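Local structure of SnoaL-like domain-containing protein (Sphaerobacter thermophilus, 5TGN) at residues 57-65 with 76-84; 86-94 with 103-111. The protein is of unknown function but has a SnoaL-like domain of the NTF2 clan, a fold whose cone-shaped pocket often binds small molecules. One frame throughout, in Å; residues are numbered along the deposited sequence.

Contact 1 of 2, residues 57-65 with 76-84; sequences PPATTAQIA and LHGVVQTPR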
ATOM      1  N   PRO A  57       4.181 -11.602   0.909  1.00 33.37           N
ATOM      2  CA  PRO A  57       3.623 -12.961   0.972  1.00 36.37           C
ATOM      3  C   PRO A  57       4.292 -13.850  -0.055  1.00 27.31           C
ATOM      4  O   PRO A  57       4.849 -13.336  -1.036  1.00 27.51           O
ATOM      5  CB  PRO A  57       2.143 -12.745   0.627  1.00 37.85           C
ATOM      6  CG  PRO A  57       2.146 -11.526  -0.243  1.00 29.74           C
ATOM      7  CD  PRO A  57       3.216 -10.636   0.331  1.00 33.29           C
ATOM      8  N   PRO A  58       4.288 -15.183   0.142  1.00 31.65           N
ATOM      9  CA  PRO A  58       4.613 -16.086  -0.971  1.00 33.04           C
ATOM     10  C   PRO A  58       3.893 -15.655  -2.236  1.00 29.58           C
ATOM     11  O   PRO A  58       2.666 -15.488  -2.247  1.00 26.99           O
ATOM     12  CB  PRO A  58       4.125 -17.451  -0.470  1.00 33.87           C
ATOM     13  CG  PRO A  58       4.259 -17.345   1.009  1.00 35.00           C
ATOM     14  CD  PRO A  58       3.947 -15.923   1.370  1.00 32.60           C
ATOM     15  N   ALA A  59       4.663 -15.419  -3.291  1.00 26.02           N
ATOM     16  CA  ALA A  59       4.128 -14.893  -4.537  1.00 25.54           C
ATOM     17  C   ALA A  59       5.104 -15.242  -5.642  1.00 31.96           C
ATOM     18  O   ALA A  59       6.286 -15.468  -5.390  1.00 30.06           O
ATOM     19  CB  ALA A  59       3.916 -13.374  -4.448  1.00 16.63           C
ATOM     20  N   THR A  60       4.606 -15.308  -6.873  1.00 29.45           N
ATOM     21  CA  THR A  60       5.488 -15.412  -8.024  1.00 26.17           C
ATOM     22  C   THR A  60       5.224 -14.244  -8.960  1.00 28.77           C
ATOM     23  O   THR A  60       4.073 -13.843  -9.165  1.00 25.25           O
ATOM     24  CB  THR A  60       5.313 -16.739  -8.789  1.00 36.39           C
ATOM     25  OG1 THR A  60       4.007 -16.784  -9.375  1.00 45.21           O
ATOM     26  CG2 THR A  60       5.492 -17.918  -7.864  1.00 43.27           C
ATOM     27  N   THR A  61       6.298 -13.704  -9.519  1.00 25.31           N
ATOM     28  CA  THR A  61       6.266 -12.543 -10.394  1.00 31.17           C
ATOM     29  C   THR A  61       6.646 -12.996 -11.792  1.00 36.36           C
ATOM     30  O   THR A  61       7.797 -13.376 -12.021  1.00 38.68           O
ATOM     31  CB  THR A  61       7.242 -11.479  -9.904  1.00 40.94           C
ATOM     32  OG1 THR A  61       6.922 -11.104  -8.561  1.00 42.31           O
ATOM     33  CG2 THR A  61       7.198 -10.282 -10.818  1.00 44.61           C
ATOM     34  N   ALA A  62       5.699 -12.935 -12.728  1.00 37.93           N
ATOM     35  CA  ALA A  62       5.898 -13.472 -14.069  1.00 35.19           C
ATOM     36  C   ALA A  62       5.240 -12.540 -15.095  1.00 38.48           C
ATOM     37  O   ALA A  62       4.849 -11.405 -14.779  1.00 35.45           O
ATOM     38  CB  ALA A  62       5.357 -14.907 -14.153  1.00 35.77           C
ATOM     39  N   GLN A  63       5.145 -13.031 -16.336  1.00 34.08           N
ATOM     40  CA  GLN A  63       4.660 -12.268 -17.494  1.00 33.59           C
ATOM     41  C   GLN A  63       5.282 -10.874 -17.543  1.00 35.31           C
ATOM     42  O   GLN A  63       4.594  -9.859 -17.692  1.00 31.95           O
ATOM     43  CB  GLN A  63       3.138 -12.167 -17.493  1.00 34.26           C
ATOM     44  CG  GLN A  63       2.396 -13.502 -17.530  1.00 44.47           C
ATOM     45  CD  GLN A  63       0.907 -13.308 -17.335  1.00 51.42           C
ATOM     46  OE1 GLN A  63       0.337 -13.768 -16.347  1.00 55.81           O
ATOM     47  NE2 GLN A  63       0.274 -12.596 -18.264  1.00 52.92           N
ATOM     48  N   ILE A  64       6.605 -10.830 -17.398  1.00 32.17           N
ATOM     49  CA  ILE A  64       7.313  -9.558 -17.404  1.00 29.51           C
ATOM     50  C   ILE A  64       7.378  -9.011 -18.821  1.00 32.56           C
ATOM     51  O   ILE A  64       7.803  -9.697 -19.754  1.00 33.09           O
ATOM     52  CB  ILE A  64       8.712  -9.724 -16.814  1.00 29.06           C
ATOM     53  CG1 ILE A  64       8.598 -10.144 -15.342  1.00 31.10           C
ATOM     54  CG2 ILE A  64       9.478  -8.410 -16.950  1.00 27.78           C
ATOM     55  CD1 ILE A  64       8.166  -9.000 -14.424  1.00 31.17           C
ATOM     56  N   ALA A  65       6.921  -7.782 -18.996  1.00 34.02           N
ATOM     57  CA  ALA A  65       7.143  -7.051 -20.229  1.00 36.50           C
ATOM     58  C   ALA A  65       8.111  -5.922 -19.917  1.00 36.24           C
ATOM     59  O   ALA A  65       7.902  -5.158 -18.968  1.00 29.22           O
ATOM     60  CB  ALA A  65       5.837  -6.514 -20.819  1.00 33.13           C
ATOM     61  N   LEU A  76       9.613  -2.222 -15.955  1.00 20.25           N
ATOM     62  CA  LEU A  76       9.007  -3.533 -16.186  1.00 20.23           C
ATOM     63  C   LEU A  76       7.545  -3.501 -15.760  1.00 18.43           C
ATOM     64  O   LEU A  76       7.202  -2.876 -14.755  1.00 21.67           O
ATOM     65  CB  LEU A  76       9.707  -4.645 -15.400  1.00 15.35           C
ATOM     66  CG  LEU A  76      11.228  -4.750 -15.487  1.00 21.06           C
ATOM     67  CD1 LEU A  76      11.694  -5.867 -14.558  1.00 20.86           C
ATOM     68  CD2 LEU A  76      11.676  -4.979 -16.949  1.00 16.38           C
ATOM     69  N   HIS A  77       6.688  -4.168 -16.529  1.00 22.01           N
ATOM     70  CA  HIS A  77       5.328  -4.475 -16.115  1.00 19.22           C
ATOM     71  C   HIS A  77       5.228  -5.976 -15.908  1.00 25.15           C
ATOM     72  O   HIS A  77       5.866  -6.753 -16.627  1.00 28.32           O
ATOM     73  CB  HIS A  77       4.304  -4.005 -17.145  1.00 17.89           C
ATOM     74  CG  HIS A  77       4.134  -2.516 -17.182  1.00 26.54           C
ATOM     75  ND1 HIS A  77       3.131  -1.897 -17.892  1.00 29.41           N
ATOM     76  CD2 HIS A  77       4.836  -1.523 -16.578  1.00 24.16           C
ATOM     77  CE1 HIS A  77       3.225  -0.586 -17.731  1.00 34.08           C
ATOM     78  NE2 HIS A  77       4.253  -0.333 -16.937  1.00 27.30           N
ATOM     79  N   GLY A  78       4.461  -6.388 -14.903  1.00 23.05           N
ATOM     80  CA  GLY A  78       4.393  -7.811 -14.627  1.00 24.47           C
ATOM     81  C   GLY A  78       3.129  -8.160 -13.873  1.00 23.62           C
ATOM     82  O   GLY A  78       2.338  -7.291 -13.500  1.00 20.99           O
ATOM     83  N   VAL A  79       2.936  -9.462 -13.675  1.00 17.92           N
ATOM     84  CA  VAL A  79       1.790  -9.992 -12.952  1.00 20.56           C
ATOM     85  C   VAL A  79       2.343 -10.704 -11.728  1.00 21.49           C
ATOM     86  O   VAL A  79       3.236 -11.547 -11.851  1.00 22.13           O
ATOM     87  CB  VAL A  79       0.948 -10.943 -13.838  1.00 21.79           C
ATOM     88  CG1 VAL A  79      -0.259 -11.496 -13.070  1.00 18.95           C
ATOM     89  CG2 VAL A  79       0.497 -10.241 -15.099  1.00 28.97           C
ATOM     90  N   VAL A  80       1.834 -10.365 -10.554  1.00 16.15           N
ATOM     91  CA  VAL A  80       2.206 -11.050  -9.315  1.00 18.30           C
ATOM     92  C   VAL A  80       1.047 -11.958  -8.901  1.00 17.95           C
ATOM     93  O   VAL A  80      -0.073 -11.481  -8.698  1.00 22.57           O
ATOM     94  CB  VAL A  80       2.551 -10.055  -8.197  1.00 19.16           C
ATOM     95  CG1 VAL A  80       2.841 -10.813  -6.875  1.00 21.78           C
ATOM     96  CG2 VAL A  80       3.764  -9.198  -8.602  1.00 21.82           C
ATOM     97  N   GLN A  81       1.297 -13.265  -8.826  1.00 18.50           N
ATOM     98  CA  GLN A  81       0.294 -14.215  -8.380  1.00 17.95           C
ATOM     99  C   GLN A  81       0.640 -14.770  -7.003  1.00 23.50           C
ATOM    100  O   GLN A  81       1.815 -14.947  -6.662  1.00 21.99           O
ATOM    101  CB  GLN A  81       0.148 -15.352  -9.393  1.00 23.24           C
ATOM    102  CG  GLN A  81      -0.431 -14.826 -10.705  1.00 28.37           C
ATOM    103  CD  GLN A  81      -0.563 -15.890 -11.754  1.00 34.58           C
ATOM    104  OE1 GLN A  81       0.381 -16.147 -12.500  1.00 43.15           O
ATOM    105  NE2 GLN A  81      -1.734 -16.525 -11.821  1.00 31.65           N
ATOM    106  N   THR A  82      -0.395 -15.073  -6.233  1.00 23.76           N
ATOM    107  CA  THR A  82      -0.293 -15.610  -4.882  1.00 24.14           C
ATOM    108  C   THR A  82      -1.242 -16.782  -4.714  1.00 27.69           C
ATOM    109  O   THR A  82      -2.092 -17.043  -5.578  1.00 22.60           O
ATOM    110  CB  THR A  82      -0.629 -14.541  -3.832  1.00 23.96           C
ATOM    111  OG1 THR A  82      -1.945 -14.041  -4.090  1.00 25.41           O
ATOM    112  CG2 THR A  82       0.410 -13.382  -3.818  1.00 22.72           C
ATOM    113  N   PRO A  83      -1.104 -17.537  -3.612  1.00 30.62           N
ATOM    114  CA  PRO A  83      -1.994 -18.687  -3.393  1.00 30.39           C
ATOM    115  C   PRO A  83      -3.464 -18.344  -3.309  1.00 31.98           C
ATOM    116  O   PRO A  83      -4.296 -19.183  -3.685  1.00 30.27           O
ATOM    117  CB  PRO A  83      -1.486 -19.268  -2.063  1.00 31.60           C
ATOM    118  CG  PRO A  83      -0.024 -19.005  -2.096  1.00 26.07           C
ATOM    119  CD  PRO A  83       0.105 -17.625  -2.759  1.00 28.85           C
ATOM    120  N   ARG A  84      -3.825 -17.163  -2.805  1.00 21.49           N
ATOM    121  CA  ARG A  84      -5.234 -16.905  -2.540  1.00 28.03           C
ATOM    122  C   ARG A  84      -5.719 -15.581  -3.126  1.00 27.53           C
ATOM    123  O   ARG A  84      -6.912 -15.429  -3.385  1.00 24.41           O
ATOM    124  CB  ARG A  84      -5.492 -16.934  -1.027  1.00 25.92           C
ATOM    125  CG  ARG A  84      -6.961 -16.790  -0.604  1.00 27.18           C
ATOM    126  CD  ARG A  84      -7.809 -17.961  -1.074  1.00 29.42           C
ATOM    127  NE  ARG A  84      -9.119 -17.500  -1.532  1.00 32.99           N
ATOM    128  CZ  ARG A  84      -9.548 -17.608  -2.793  1.00 38.79           C
ATOM    129  NH1 ARG A  84     -10.756 -17.152  -3.150  1.00 38.07           N
ATOM    130  NH2 ARG A  84      -8.785 -18.204  -3.700  1.00 31.17           N
TER

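Contact 2 of 2, residues 86-94 with 103-111; sequences APAQIEWIF and RLTINHLRD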
ATOM      1  N   ALA A  86      -6.088 -12.191  -5.763  1.00 18.71           N
ATOM      2  CA  ALA A  86      -6.223 -12.010  -7.195  1.00 16.72           C
ATOM      3  C   ALA A  86      -4.880 -11.590  -7.795  1.00 17.07           C
ATOM      4  O   ALA A  86      -4.077 -10.940  -7.127  1.00 19.48           O
ATOM      5  CB  ALA A  86      -7.286 -10.951  -7.511  1.00 20.65           C
ATOM      6  N   PRO A  87      -4.608 -11.974  -9.045  1.00 23.05           N
ATOM      7  CA  PRO A  87      -3.384 -11.503  -9.709  1.00 22.97           C
ATOM      8  C   PRO A  87      -3.310  -9.984  -9.667  1.00 20.21           C
ATOM      9  O   PRO A  87      -4.329  -9.288  -9.772  1.00 21.41           O
ATOM     10  CB  PRO A  87      -3.541 -12.019 -11.143  1.00 24.12           C
ATOM     11  CG  PRO A  87      -4.442 -13.190 -11.031  1.00 30.27           C
ATOM     12  CD  PRO A  87      -5.374 -12.916  -9.883  1.00 26.94           C
ATOM     13  N   ALA A  88      -2.110  -9.462  -9.469  1.00 29.59           N
ATOM     14  CA  ALA A  88      -1.909  -8.025  -9.419  1.00 26.85           C
ATOM     15  C   ALA A  88      -1.008  -7.603 -10.570  1.00 32.77           C
ATOM     16  O   ALA A  88       0.025  -8.235 -10.809  1.00 23.81           O
ATOM     17  CB  ALA A  88      -1.282  -7.600  -8.092  1.00 27.50           C
ATOM     18  N   GLN A  89      -1.405  -6.543 -11.268  1.00 24.91           N
ATOM     19  CA  GLN A  89      -0.612  -5.913 -12.319  1.00 23.54           C
ATOM     20  C   GLN A  89       0.317  -4.898 -11.673  1.00 20.30           C
ATOM     21  O   GLN A  89      -0.156  -3.967 -11.007  1.00 20.11           O
ATOM     22  CB  GLN A  89      -1.512  -5.205 -13.335  1.00 25.98           C
ATOM     23  CG  GLN A  89      -2.668  -6.075 -13.775  1.00 40.59           C
ATOM     24  CD  GLN A  89      -2.207  -7.165 -14.701  1.00 43.35           C
ATOM     25  OE1 GLN A  89      -1.275  -6.960 -15.479  1.00 48.62           O
ATOM     26  NE2 GLN A  89      -2.837  -8.339 -14.621  1.00 51.17           N
ATOM     27  N   ILE A  90       1.622  -5.050 -11.887  1.00 18.33           N
ATOM     28  CA  ILE A  90       2.605  -4.242 -11.172  1.00 15.74           C
ATOM     29  C   ILE A  90       3.562  -3.606 -12.171  1.00 22.62           C
ATOM     30  O   ILE A  90       3.923  -4.222 -13.180  1.00 19.11           O
ATOM     31  CB  ILE A  90       3.386  -5.073 -10.124  1.00 18.63           C
ATOM     32  CG1 ILE A  90       2.441  -5.707  -9.092  1.00 21.92           C
ATOM     33  CG2 ILE A  90       4.376  -4.202  -9.363  1.00 16.27           C
ATOM     34  CD1 ILE A  90       1.634  -4.708  -8.262  1.00 22.27           C
ATOM     35  N   GLU A  91       3.963  -2.372 -11.893  1.00 16.87           N
ATOM     36  CA  GLU A  91       4.978  -1.679 -12.668  1.00 15.85           C
ATOM     37  C   GLU A  91       6.165  -1.414 -11.752  1.00 16.09           C
ATOM     38  O   GLU A  91       5.986  -0.894 -10.645  1.00 18.36           O
ATOM     39  CB  GLU A  91       4.413  -0.371 -13.244  1.00 14.96           C
ATOM     40  CG  GLU A  91       5.447   0.621 -13.811  1.00 19.96           C
ATOM     41  CD  GLU A  91       4.789   1.911 -14.278  1.00 26.01           C
ATOM     42  OE1 GLU A  91       4.487   2.791 -13.434  1.00 25.67           O
ATOM     43  OE2 GLU A  91       4.509   2.021 -15.477  1.00 24.80           O
ATOM     44  N   TRP A  92       7.367  -1.799 -12.195  1.00 16.21           N
ATOM     45  CA  TRP A  92       8.618  -1.551 -11.473  1.00 17.61           C
ATOM     46  C   TRP A  92       9.430  -0.536 -12.270  1.00 16.64           C
ATOM     47  O   TRP A  92       9.756  -0.781 -13.435  1.00 21.08           O
ATOM     48  CB  TRP A  92       9.430  -2.842 -11.303  1.00 13.31           C
ATOM     49  CG  TRP A  92       8.824  -3.883 -10.388  1.00 18.12           C
ATOM     50  CD1 TRP A  92       9.059  -4.046  -9.038  1.00 16.83           C
ATOM     51  CD2 TRP A  92       7.928  -4.940 -10.768  1.00 13.27           C
ATOM     52  NE1 TRP A  92       8.341  -5.123  -8.560  1.00 16.16           N
ATOM     53  CE2 TRP A  92       7.638  -5.685  -9.601  1.00 18.07           C
ATOM     54  CE3 TRP A  92       7.343  -5.325 -11.981  1.00 17.06           C
ATOM     55  CZ2 TRP A  92       6.782  -6.803  -9.616  1.00 22.01           C
ATOM     56  CZ3 TRP A  92       6.495  -6.426 -11.994  1.00 26.57           C
ATOM     57  CH2 TRP A  92       6.216  -7.147 -10.811  1.00 21.66           C
ATOM     58  N   ILE A  93       9.761   0.596 -11.662  1.00 16.20           N
ATOM     59  CA  ILE A  93      10.563   1.625 -12.341  1.00 16.77           C
ATOM     60  C   ILE A  93      11.914   1.664 -11.651  1.00 18.12           C
ATOM     61  O   ILE A  93      11.986   2.048 -10.484  1.00 16.58           O
ATOM     62  CB  ILE A  93       9.898   3.010 -12.299  1.00 13.74           C
ATOM     63  CG1 ILE A  93       8.474   2.946 -12.886  1.00 18.86           C
ATOM     64  CG2 ILE A  93      10.779   4.072 -13.032  1.00 15.94           C
ATOM     65  CD1 ILE A  93       7.678   4.265 -12.689  1.00 23.95           C
ATOM     66  N   PHE A  94      12.985   1.281 -12.361  1.00 19.77           N
ATOM     67  CA  PHE A  94      14.340   1.230 -11.807  1.00 18.91           C
ATOM     68  C   PHE A  94      15.139   2.428 -12.318  1.00 22.00           C
ATOM     69  O   PHE A  94      15.272   2.605 -13.537  1.00 20.86           O
ATOM     70  CB  PHE A  94      15.078  -0.043 -12.233  1.00 19.99           C
ATOM     71  CG  PHE A  94      14.466  -1.313 -11.769  1.00 18.55           C
ATOM     72  CD1 PHE A  94      14.955  -1.959 -10.629  1.00 17.51           C
ATOM     73  CD2 PHE A  94      13.445  -1.916 -12.495  1.00 17.57           C
ATOM     74  CE1 PHE A  94      14.403  -3.180 -10.203  1.00 19.93           C
ATOM     75  CE2 PHE A  94      12.866  -3.120 -12.061  1.00 14.15           C
ATOM     76  CZ  PHE A  94      13.333  -3.749 -10.929  1.00 18.87           C
ATOM     77  N   ARG A 103      17.137   3.826  -7.199  1.00 17.03           N
ATOM     78  CA  ARG A 103      15.784   3.870  -6.693  1.00 15.70           C
ATOM     79  C   ARG A 103      14.927   2.893  -7.475  1.00 17.49           C
ATOM     80  O   ARG A 103      15.042   2.789  -8.702  1.00 19.64           O
ATOM     81  CB  ARG A 103      15.190   5.283  -6.777  1.00 18.48           C
ATOM     82  CG  ARG A 103      13.666   5.335  -6.466  1.00 16.34           C
ATOM     83  CD  ARG A 103      13.127   6.717  -6.877  1.00 19.43           C
ATOM     84  NE  ARG A 103      13.458   7.764  -5.913  1.00 22.92           N
ATOM     85  CZ  ARG A 103      13.241   9.063  -6.111  1.00 26.47           C
ATOM     86  NH1 ARG A 103      12.735   9.479  -7.267  1.00 24.94           N
ATOM     87  NH2 ARG A 103      13.501   9.945  -5.151  1.00 31.41           N
ATOM     88  N   LEU A 104      14.082   2.163  -6.751  1.00 14.67           N
ATOM     89  CA  LEU A 104      13.045   1.352  -7.375  1.00 13.54           C
ATOM     90  C   LEU A 104      11.700   1.879  -6.892  1.00 15.43           C
ATOM     91  O   LEU A 104      11.468   1.979  -5.682  1.00 16.48           O
ATOM     92  CB  LEU A 104      13.223  -0.137  -7.043  1.00 12.31           C
ATOM     93  CG  LEU A 104      11.967  -0.999  -7.254  1.00 17.43           C
ATOM     94  CD1 LEU A 104      11.588  -1.061  -8.711  1.00 12.10           C
ATOM     95  CD2 LEU A 104      12.173  -2.393  -6.642  1.00 16.36           C
ATOM     96  N   THR A 105      10.837   2.273  -7.830  1.00 14.24           N
ATOM     97  CA  THR A 105       9.476   2.715  -7.505  1.00 18.38           C
ATOM     98  C   THR A 105       8.509   1.616  -7.936  1.00 19.73           C
ATOM     99  O   THR A 105       8.604   1.116  -9.061  1.00 17.10           O
ATOM    100  CB  THR A 105       9.138   4.032  -8.225  1.00 17.78           C
ATOM    101  OG1 THR A 105      10.023   5.082  -7.793  1.00 18.07           O
ATOM    102  CG2 THR A 105       7.688   4.463  -7.954  1.00 15.62           C
ATOM    103  N   ILE A 106       7.586   1.235  -7.062  1.00 18.66           N
ATOM    104  CA  ILE A 106       6.690   0.112  -7.343  1.00 17.82           C
ATOM    105  C   ILE A 106       5.258   0.638  -7.393  1.00 13.89           C
ATOM    106  O   ILE A 106       4.685   0.991  -6.357  1.00 14.42           O
ATOM    107  CB  ILE A 106       6.833  -1.013  -6.306  1.00 16.75           C
ATOM    108  CG1 ILE A 106       8.312  -1.373  -6.155  1.00 14.51           C
ATOM    109  CG2 ILE A 106       6.019  -2.269  -6.747  1.00 18.06           C
ATOM    110  CD1 ILE A 106       8.561  -2.479  -5.102  1.00 17.59           C
ATOM    111  N   ASN A 107       4.679   0.686  -8.588  1.00 17.10           N
ATOM    112  CA  ASN A 107       3.321   1.195  -8.791  1.00 21.16           C
ATOM    113  C   ASN A 107       2.383   0.035  -9.077  1.00 23.31           C
ATOM    114  O   ASN A 107       2.636  -0.753  -9.996  1.00 22.88           O
ATOM    115  CB  ASN A 107       3.257   2.160  -9.970  1.00 19.92           C
ATOM    116  CG  ASN A 107       4.018   3.456  -9.729  1.00 24.29           C
ATOM    117  OD1 ASN A 107       3.884   4.087  -8.687  1.00 20.76           O
ATOM    118  ND2 ASN A 107       4.773   3.884 -10.723  1.00 24.63           N
ATOM    119  N   HIS A 108       1.298  -0.054  -8.322  1.00 16.21           N
ATOM    120  CA  HIS A 108       0.220  -0.963  -8.699  1.00 21.45           C
ATOM    121  C   HIS A 108      -0.556  -0.384  -9.872  1.00 26.00           C
ATOM    122  O   HIS A 108      -0.971   0.777  -9.844  1.00 23.19           O
ATOM    123  CB  HIS A 108      -0.723  -1.211  -7.525  1.00 26.77           C
ATOM    124  CG  HIS A 108      -0.102  -2.006  -6.419  1.00 32.67           C
ATOM    125  ND1 HIS A 108      -0.616  -3.209  -5.982  1.00 35.67           N
ATOM    126  CD2 HIS A 108       1.009  -1.787  -5.684  1.00 34.37           C
ATOM    127  CE1 HIS A 108       0.136  -3.679  -5.004  1.00 29.87           C
ATOM    128  NE2 HIS A 108       1.129  -2.834  -4.803  1.00 32.92           N
ATOM    129  N   LEU A 109      -0.764  -1.201 -10.898  1.00 23.28           N
ATOM    130  CA  LEU A 109      -1.544  -0.821 -12.063  1.00 23.31           C
ATOM    131  C   LEU A 109      -2.983  -1.291 -11.889  1.00 29.69           C
ATOM    132  O   LEU A 109      -3.294  -2.102 -11.013  1.00 29.24           O
ATOM    133  CB  LEU A 109      -0.928  -1.423 -13.329  1.00 25.69           C
ATOM    134  CG  LEU A 109       0.554  -1.096 -13.579  1.00 24.95           C
ATOM    135  CD1 LEU A 109       1.019  -1.849 -14.834  1.00 24.77           C
ATOM    136  CD2 LEU A 109       0.700   0.383 -13.785  1.00 27.85           C
ATOM    137  N   ARG A 110      -3.869  -0.771 -12.737  1.00 29.56           N
ATOM    138  CA  ARG A 110      -5.258  -1.212 -12.748  1.00 33.30           C
ATOM    139  C   ARG A 110      -5.335  -2.710 -13.008  1.00 46.92           C
ATOM    140  O   ARG A 110      -4.573  -3.251 -13.822  1.00 38.55           O
ATOM    141  CB  ARG A 110      -6.047  -0.495 -13.833  1.00 42.88           C
ATOM    142  CG  ARG A 110      -6.021   1.013 -13.821  1.00 48.23           C
ATOM    143  CD  ARG A 110      -6.784   1.483 -15.060  1.00 53.10           C
ATOM    144  NE  ARG A 110      -6.981   2.923 -15.132  1.00 62.47           N
ATOM    145  CZ  ARG A 110      -8.166   3.523 -15.033  1.00 67.67           C
ATOM    146  NH1 ARG A 110      -8.247   4.844 -15.117  1.00 71.21           N
ATOM    147  NH2 ARG A 110      -9.267   2.804 -14.848  1.00 72.58           N
ATOM    148  N   ASP A 111      -6.275  -3.373 -12.326  1.00 44.70           N
ATOM    149  CA  ASP A 111      -6.447  -4.829 -12.409  1.00 51.71           C
ATOM    150  C   ASP A 111      -6.747  -5.269 -13.838  1.00 61.05           C
ATOM    151  O   ASP A 111      -7.424  -4.537 -14.566  1.00 59.35           O
ATOM    152  CB  ASP A 111      -7.585  -5.314 -11.495  1.00 50.78           C
ATOM    153  CG  ASP A 111      -7.179  -5.400 -10.030  1.00 44.19           C
ATOM    154  OD1 ASP A 111      -5.957  -5.342  -9.741  1.00 40.33           O
ATOM    155  OD2 ASP A 111      -8.096  -5.532  -9.177  1.00 45.48           O
ATOM    156  OXT ASP A 111      -6.339  -6.357 -14.268  1.00 61.94           O
TER
HETATM  157  O   HOH W   1      -5.193  -8.268 -12.808  1.00 43.74           O
HETATM  158  O   HOH W   2      -3.561  -4.930 -10.262  1.00 28.43           O
HETATM  159  O   HOH W   3      12.145   4.692  -9.562  1.00 19.35           O

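Contact 1 of 2, residues 57-65 with 76-84
Pro-58 meets the loop that follows strand 73-81 through its carbonyl O, which lies 3.4 Å from CD of Pro-83 and touches the Thr-82 methyl; Pro-83 has no N-H, so its CD faces this oxygen. The small CB of Ala-59 touches both Thr-82 CG2 and Val-80 CG1, the latter at 3.7 Å. Thr-60 opens the ladder, its N and O both bonded to Gln-81. At Thr-61 the OG1 stands anti to the carbonyl carbon (chi1 -58°), which brings it against CG2 of Val-80, while its N is bonded to Asn-18 of helix 6-18. Strands 60-69 and 73-81 form an antiparallel hairpin in the sheet of this NTF2-like fold, 60-69 being the outermost strand within this chain. Ala-62 continues the pairing with Val-79, Val-79 N reaching Ala-62 O at 2.9 Å, nearly straight at 177°. Gln-63, with phi and psi both positive, is the extra residue of a beta bulge; its extended side chain crosses Val-79, OE1 lying 3.7 Å from CG2. Ile-64 sends CD1 over Gly-78, 4.0 Å from its CA, where a beta-carbon would collide with that methyl, and CG2 against Leu-76. Ala-65 resumes the ladder, its N bonded to His-77 O at 2.8 Å.

Contact 2 of 2, residues 86-94 with 103-111
Glu-91 and Asn-107, a hydrogen-bonded pair, lie side by side and point the same way, their carboxylate and amide planes turned 65° apart. Asn-107 ND2 donates to the anti lone pair of Glu-91 OE1 at 2.9 Å, with the acceptor close to the amide plane. With CG anti to the backbone N (chi1 167°) and the chain extended, the glutamate reaches this amide; the same OE1 takes a salt bridge from Arg-103 of the fourth subunit, while OE2 is hydrogen-bonded to His-77 NE2. Shortening Glu-91 to an alanine would probably leave Arg-103 of the fourth subunit and His-77 without their carboxylate and the Asn-107 amide freer to turn. Ile-93 CD1 crosses to the same ND2. Strands 88-97 and 100-108 form an antiparallel hairpin within the mixed sheet of the NTF2-like fold, and on the sheet's other face apolar groups and rings meet. Leu-104 CD1 sits over the centre of the Phe-94 ring, 3.8 Å from its centroid, and at the edge of the Trp-92 indole, so a single methyl of the branched leucine serves two rings. Ile-90 divides its branches: CD1 lies over the His-108 ring face, 3.6 Å from its centroid, in a CH-pi contact, and CG2 packs on Ile-106 CG2 at 3.6 Å. Leu-109 sets CD2 against Glu-91 CB, and a water joins Gln-89 N and Leu-109 O, while Asp-111 OD1 salt-bridges Arg-41 of the second subunit.

How the contacts relate
Contacts 1 and 2 are successive hairpins of one sheet, their centres about 10 Å apart, and strands 73-81 and 88-97 join them as antiparallel neighbours. Leu-76 O and Trp-92 N, 2.8 Å apart, are probably hydrogen-bonded across this seam. On one face Trp-92 of contact 2 reaches into contact 1, its CH2 lying 3.3 Å from Thr-61 CG2; on the other, the 2.8 Å approach of His-77 NE2 to Glu-91 OE2 ties contact 1 to the carboxylate used between subunits. Glycerol, probably from crystallisation, is found near Val-80 in contact 1, and in contact 2 a glycerol is hydrogen-bonded to His-108 NE2, perhaps marking a pocket. Both contacts also touch the second subunit.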